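Local coordinates for lipoxygenase (Cyanothece sp., PDB 5EK8), which probably catalyses the dioxygenation of polyunsaturated fatty acids at a non-heme iron centre, as other lipoxygenases do, at residues H450-I462 with A644-I657. Numbering follows the deposited sequence.
Sequences HKYAKAANLYWQI and ALLNRKDQFAELGI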
# COMPACT_ATOMS: atom_id res chain seq x y z
N HIS A 450 -13.35 -21.56 6.06
CA HIS A 450 -12.29 -20.78 5.43
C HIS A 450 -12.87 -19.55 4.73
O HIS A 450 -12.92 -19.47 3.50
CB HIS A 450 -11.50 -21.63 4.44
CG HIS A 450 -10.16 -21.08 4.10
ND1 HIS A 450 -9.30 -21.68 3.21
CD2 HIS A 450 -9.51 -19.97 4.55
CE1 HIS A 450 -8.19 -20.97 3.11
NE2 HIS A 450 -8.30 -19.93 3.92
N LYS A 451 -13.31 -18.60 5.54
CA LYS A 451 -14.02 -17.42 5.05
C LYS A 451 -13.19 -16.60 4.06
O LYS A 451 -13.71 -16.16 3.02
CB LYS A 451 -14.45 -16.56 6.23
CG LYS A 451 -15.18 -15.29 5.85
CD LYS A 451 -15.60 -14.54 7.10
CE LYS A 451 -16.42 -15.43 8.02
NZ LYS A 451 -16.96 -14.68 9.19
N TYR A 452 -11.91 -16.39 4.35
CA TYR A 452 -11.11 -15.54 3.49
C TYR A 452 -11.02 -16.06 2.06
O TYR A 452 -11.07 -15.29 1.11
CB TYR A 452 -9.68 -15.34 4.03
CG TYR A 452 -8.86 -14.64 2.98
CD1 TYR A 452 -9.08 -13.29 2.71
CD2 TYR A 452 -7.94 -15.33 2.20
CE1 TYR A 452 -8.37 -12.65 1.72
CE2 TYR A 452 -7.23 -14.69 1.20
CZ TYR A 452 -7.45 -13.35 0.97
OH TYR A 452 -6.75 -12.70 -0.02
N ALA A 453 -10.86 -17.37 1.91
CA ALA A 453 -10.72 -17.96 0.59
C ALA A 453 -12.00 -17.78 -0.23
O ALA A 453 -11.95 -17.36 -1.39
CB ALA A 453 -10.36 -19.42 0.70
N LYS A 454 -13.13 -18.10 0.39
CA LYS A 454 -14.43 -17.90 -0.25
C LYS A 454 -14.59 -16.45 -0.70
O LYS A 454 -14.89 -16.17 -1.87
CB LYS A 454 -15.56 -18.30 0.71
CG LYS A 454 -15.56 -19.78 1.10
CD LYS A 454 -16.27 -20.02 2.42
CE LYS A 454 -17.67 -20.58 2.24
NZ LYS A 454 -17.65 -21.99 1.74
N ALA A 455 -14.37 -15.53 0.24
CA ALA A 455 -14.47 -14.10 -0.02
C ALA A 455 -13.59 -13.67 -1.20
O ALA A 455 -14.06 -13.01 -2.14
CB ALA A 455 -14.08 -13.32 1.21
N ALA A 456 -12.33 -14.07 -1.14
CA ALA A 456 -11.33 -13.72 -2.14
C ALA A 456 -11.69 -14.24 -3.53
O ALA A 456 -11.56 -13.52 -4.51
CB ALA A 456 -9.97 -14.25 -1.72
N ASN A 457 -12.16 -15.48 -3.60
CA ASN A 457 -12.53 -16.05 -4.89
C ASN A 457 -13.77 -15.39 -5.49
O ASN A 457 -13.82 -15.12 -6.70
CB ASN A 457 -12.76 -17.56 -4.77
CG ASN A 457 -11.49 -18.36 -5.02
OD1 ASN A 457 -11.11 -18.60 -6.17
ND2 ASN A 457 -10.82 -18.76 -3.95
N LEU A 458 -14.76 -15.10 -4.64
CA LEU A 458 -15.94 -14.36 -5.08
C LEU A 458 -15.54 -13.01 -5.67
O LEU A 458 -15.94 -12.65 -6.80
CB LEU A 458 -16.90 -14.16 -3.91
CG LEU A 458 -18.41 -14.25 -4.18
CD1 LEU A 458 -19.17 -13.95 -2.90
CD2 LEU A 458 -18.84 -13.31 -5.31
N TYR A 459 -14.74 -12.27 -4.91
CA TYR A 459 -14.27 -10.97 -5.36
C TYR A 459 -13.48 -11.09 -6.66
O TYR A 459 -13.58 -10.24 -7.54
CB TYR A 459 -13.40 -10.30 -4.29
CG TYR A 459 -13.13 -8.85 -4.59
CD1 TYR A 459 -14.18 -7.94 -4.69
CD2 TYR A 459 -11.84 -8.38 -4.79
CE1 TYR A 459 -13.95 -6.62 -4.96
CE2 TYR A 459 -11.60 -7.05 -5.06
CZ TYR A 459 -12.66 -6.17 -5.15
OH TYR A 459 -12.45 -4.83 -5.42
N TRP A 460 -12.70 -12.16 -6.76
CA TRP A 460 -11.88 -12.40 -7.94
C TRP A 460 -12.75 -12.58 -9.17
O TRP A 460 -12.43 -12.05 -10.23
CB TRP A 460 -10.99 -13.63 -7.73
CG TRP A 460 -10.00 -13.85 -8.84
CD1 TRP A 460 -10.07 -14.80 -9.81
CD2 TRP A 460 -8.81 -13.09 -9.10
NE1 TRP A 460 -8.99 -14.69 -10.66
CE2 TRP A 460 -8.20 -13.65 -10.24
CE3 TRP A 460 -8.20 -12.00 -8.47
CZ2 TRP A 460 -7.01 -13.15 -10.77
CZ3 TRP A 460 -7.03 -11.51 -8.99
CH2 TRP A 460 -6.44 -12.09 -10.13
N GLN A 461 -13.84 -13.33 -9.03
CA GLN A 461 -14.75 -13.53 -10.15
C GLN A 461 -15.44 -12.22 -10.53
O GLN A 461 -15.66 -11.95 -11.72
CB GLN A 461 -15.79 -14.61 -9.82
CG GLN A 461 -15.48 -15.97 -10.44
CD GLN A 461 -14.05 -16.42 -10.19
OE1 GLN A 461 -13.67 -16.76 -9.06
NE2 GLN A 461 -13.23 -16.44 -11.24
N ILE A 462 -15.75 -11.41 -9.52
CA ILE A 462 -16.28 -10.07 -9.79
C ILE A 462 -15.30 -9.25 -10.63
O ILE A 462 -15.68 -8.64 -11.64
CB ILE A 462 -16.59 -9.31 -8.49
CG1 ILE A 462 -17.69 -10.02 -7.71
CG2 ILE A 462 -17.02 -7.89 -8.80
CD1 ILE A 462 -18.00 -9.37 -6.39
N ALA A 644 -21.11 -4.37 -10.44
CA ALA A 644 -20.70 -5.77 -10.35
C ALA A 644 -20.59 -6.20 -8.89
O ALA A 644 -20.97 -7.31 -8.53
CB ALA A 644 -19.37 -5.98 -11.06
N LEU A 645 -20.07 -5.31 -8.05
CA LEU A 645 -19.94 -5.59 -6.63
C LEU A 645 -21.29 -5.58 -5.92
O LEU A 645 -21.58 -6.45 -5.09
CB LEU A 645 -18.99 -4.58 -5.97
CG LEU A 645 -18.78 -4.73 -4.46
CD1 LEU A 645 -18.14 -6.08 -4.13
CD2 LEU A 645 -17.95 -3.58 -3.91
N LEU A 646 -22.12 -4.59 -6.25
CA LEU A 646 -23.44 -4.44 -5.65
C LEU A 646 -24.31 -5.64 -5.96
O LEU A 646 -25.00 -6.16 -5.08
CB LEU A 646 -24.11 -3.15 -6.14
CG LEU A 646 -23.54 -1.84 -5.60
CD1 LEU A 646 -24.15 -0.64 -6.31
CD2 LEU A 646 -23.76 -1.76 -4.10
N ASN A 647 -24.28 -6.06 -7.22
CA ASN A 647 -25.00 -7.25 -7.68
C ASN A 647 -24.74 -8.44 -6.76
O ASN A 647 -25.64 -9.23 -6.47
CB ASN A 647 -24.59 -7.57 -9.12
CG ASN A 647 -25.29 -8.80 -9.68
OD1 ASN A 647 -26.29 -9.28 -9.13
ND2 ASN A 647 -24.77 -9.31 -10.79
N ARG A 648 -23.51 -8.55 -6.27
CA ARG A 648 -23.14 -9.68 -5.43
C ARG A 648 -22.97 -9.29 -3.96
O ARG A 648 -22.03 -9.73 -3.30
CB ARG A 648 -21.85 -10.32 -5.97
CG ARG A 648 -21.80 -10.39 -7.49
CD ARG A 648 -21.46 -11.79 -7.98
NE ARG A 648 -22.50 -12.75 -7.65
CZ ARG A 648 -22.48 -14.03 -8.03
NH1 ARG A 648 -21.47 -14.49 -8.75
NH2 ARG A 648 -23.48 -14.84 -7.69
N LYS A 649 -23.91 -8.49 -3.45
CA LYS A 649 -23.90 -8.03 -2.07
C LYS A 649 -24.22 -9.13 -1.06
O LYS A 649 -23.58 -9.25 0.00
CB LYS A 649 -24.91 -6.89 -1.91
CG LYS A 649 -25.17 -6.44 -0.48
CD LYS A 649 -26.24 -5.36 -0.45
CE LYS A 649 -26.50 -4.85 0.95
NZ LYS A 649 -25.28 -4.27 1.58
N ASP A 650 -25.21 -9.95 -1.40
CA ASP A 650 -25.77 -10.91 -0.46
C ASP A 650 -24.92 -12.16 -0.26
O ASP A 650 -24.93 -12.75 0.82
CB ASP A 650 -27.18 -11.30 -0.91
CG ASP A 650 -28.03 -10.10 -1.25
OD1 ASP A 650 -28.56 -9.47 -0.31
OD2 ASP A 650 -28.16 -9.78 -2.45
N GLN A 651 -24.18 -12.57 -1.29
CA GLN A 651 -23.28 -13.71 -1.17
C GLN A 651 -22.13 -13.33 -0.25
O GLN A 651 -21.59 -14.18 0.47
CB GLN A 651 -22.74 -14.16 -2.53
CG GLN A 651 -23.80 -14.41 -3.61
CD GLN A 651 -24.37 -13.13 -4.18
OE1 GLN A 651 -24.09 -12.04 -3.69
NE2 GLN A 651 -25.19 -13.25 -5.22
N PHE A 652 -21.76 -12.06 -0.28
CA PHE A 652 -20.76 -11.54 0.64
C PHE A 652 -21.35 -11.45 2.04
O PHE A 652 -20.66 -11.71 3.03
CB PHE A 652 -20.25 -10.17 0.19
CG PHE A 652 -19.09 -10.24 -0.76
CD1 PHE A 652 -17.88 -10.77 -0.35
CD2 PHE A 652 -19.20 -9.77 -2.06
CE1 PHE A 652 -16.80 -10.84 -1.22
CE2 PHE A 652 -18.13 -9.83 -2.93
CZ PHE A 652 -16.93 -10.37 -2.51
N ALA A 653 -22.62 -11.07 2.12
CA ALA A 653 -23.33 -11.05 3.40
C ALA A 653 -23.36 -12.45 4.04
O ALA A 653 -23.23 -12.58 5.26
CB ALA A 653 -24.74 -10.52 3.22
N GLU A 654 -23.51 -13.47 3.21
CA GLU A 654 -23.56 -14.86 3.68
C GLU A 654 -22.23 -15.31 4.28
O GLU A 654 -22.16 -16.33 4.97
CB GLU A 654 -23.95 -15.80 2.53
CG GLU A 654 -25.39 -15.65 2.08
CD GLU A 654 -25.69 -16.44 0.82
OE1 GLU A 654 -24.73 -16.86 0.14
OE2 GLU A 654 -26.88 -16.64 0.51
N LEU A 655 -21.18 -14.55 4.01
CA LEU A 655 -19.86 -14.81 4.57
C LEU A 655 -19.54 -13.81 5.68
O LEU A 655 -18.43 -13.78 6.20
CB LEU A 655 -18.80 -14.76 3.48
CG LEU A 655 -19.04 -15.69 2.29
CD1 LEU A 655 -18.00 -15.46 1.19
CD2 LEU A 655 -19.05 -17.14 2.74
N GLY A 656 -20.53 -12.99 6.04
CA GLY A 656 -20.37 -12.02 7.11
C GLY A 656 -19.56 -10.81 6.69
O GLY A 656 -18.83 -10.23 7.50
N ILE A 657 -19.70 -10.42 5.43
CA ILE A 657 -18.95 -9.30 4.88
C ILE A 657 -19.86 -8.24 4.27
O ILE A 657 -20.80 -8.55 3.53
CB ILE A 657 -17.94 -9.78 3.83
CG1 ILE A 657 -16.92 -10.72 4.47
CG2 ILE A 657 -17.24 -8.60 3.18
CD1 ILE A 657 -16.40 -11.80 3.54
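With CG anti to its carbonyl carbon (chi1 -88°), F652 sends its ring into the hole formed by A455, L458, Y459 and I462; the extended CG1 branch of I462 (chi2 177°) comes from the opposite direction to meet it. This knob-into-hole fit joins the start of helix 451-473 to the short helix 649-653 in the helical domain of the lipoxygenase; the 451-462 part and 649-653 run almost antiparallel (169°), their axes 10.7 Å apart at closest approach. The F652 ring is met from two directions: L458 CD1 sits centrally over one face, 4.0 Å from the centroid, as a CH-pi contact, while I462 CD1 lies in the ring plane, at the edge, 3.5 Å from CE2. The same L458 methyl also rests on Q651 CB. The I462 side chain lies alongside R648 CB and CG, pointing the opposite way, and its CG2 branch touches A644 CB at 3.8 Å. With an alanine at I462, the edge of F652 and the R648 and L645 side chains would probably lose their shared apolar neighbour, opening a gap at this end of the interface. Y459 offers the edge of its ring to L645 CD1, and its hydroxyl is hydrogen-bonded to T567 on helix 549-574, which also carries the iron ligand H570. At the other end, L655 lays CD1 on K454 CB and the backbone of A455, and its CD2 meets K454 CE at 3.7 Å, the two side chains meeting at a slant. I657 CD1 reaches A455 CB at 3.6 Å. Between L655 and I657, G656 has positive phi and is the C-prime residue of a Schellman motif that ends the short helix, with I657 N bonded to F652 O and G656 N to A653 O at 2.8 Å; F652 O also accepts L655 N, which comes to the opposite face of its carbonyl plane from I657 N.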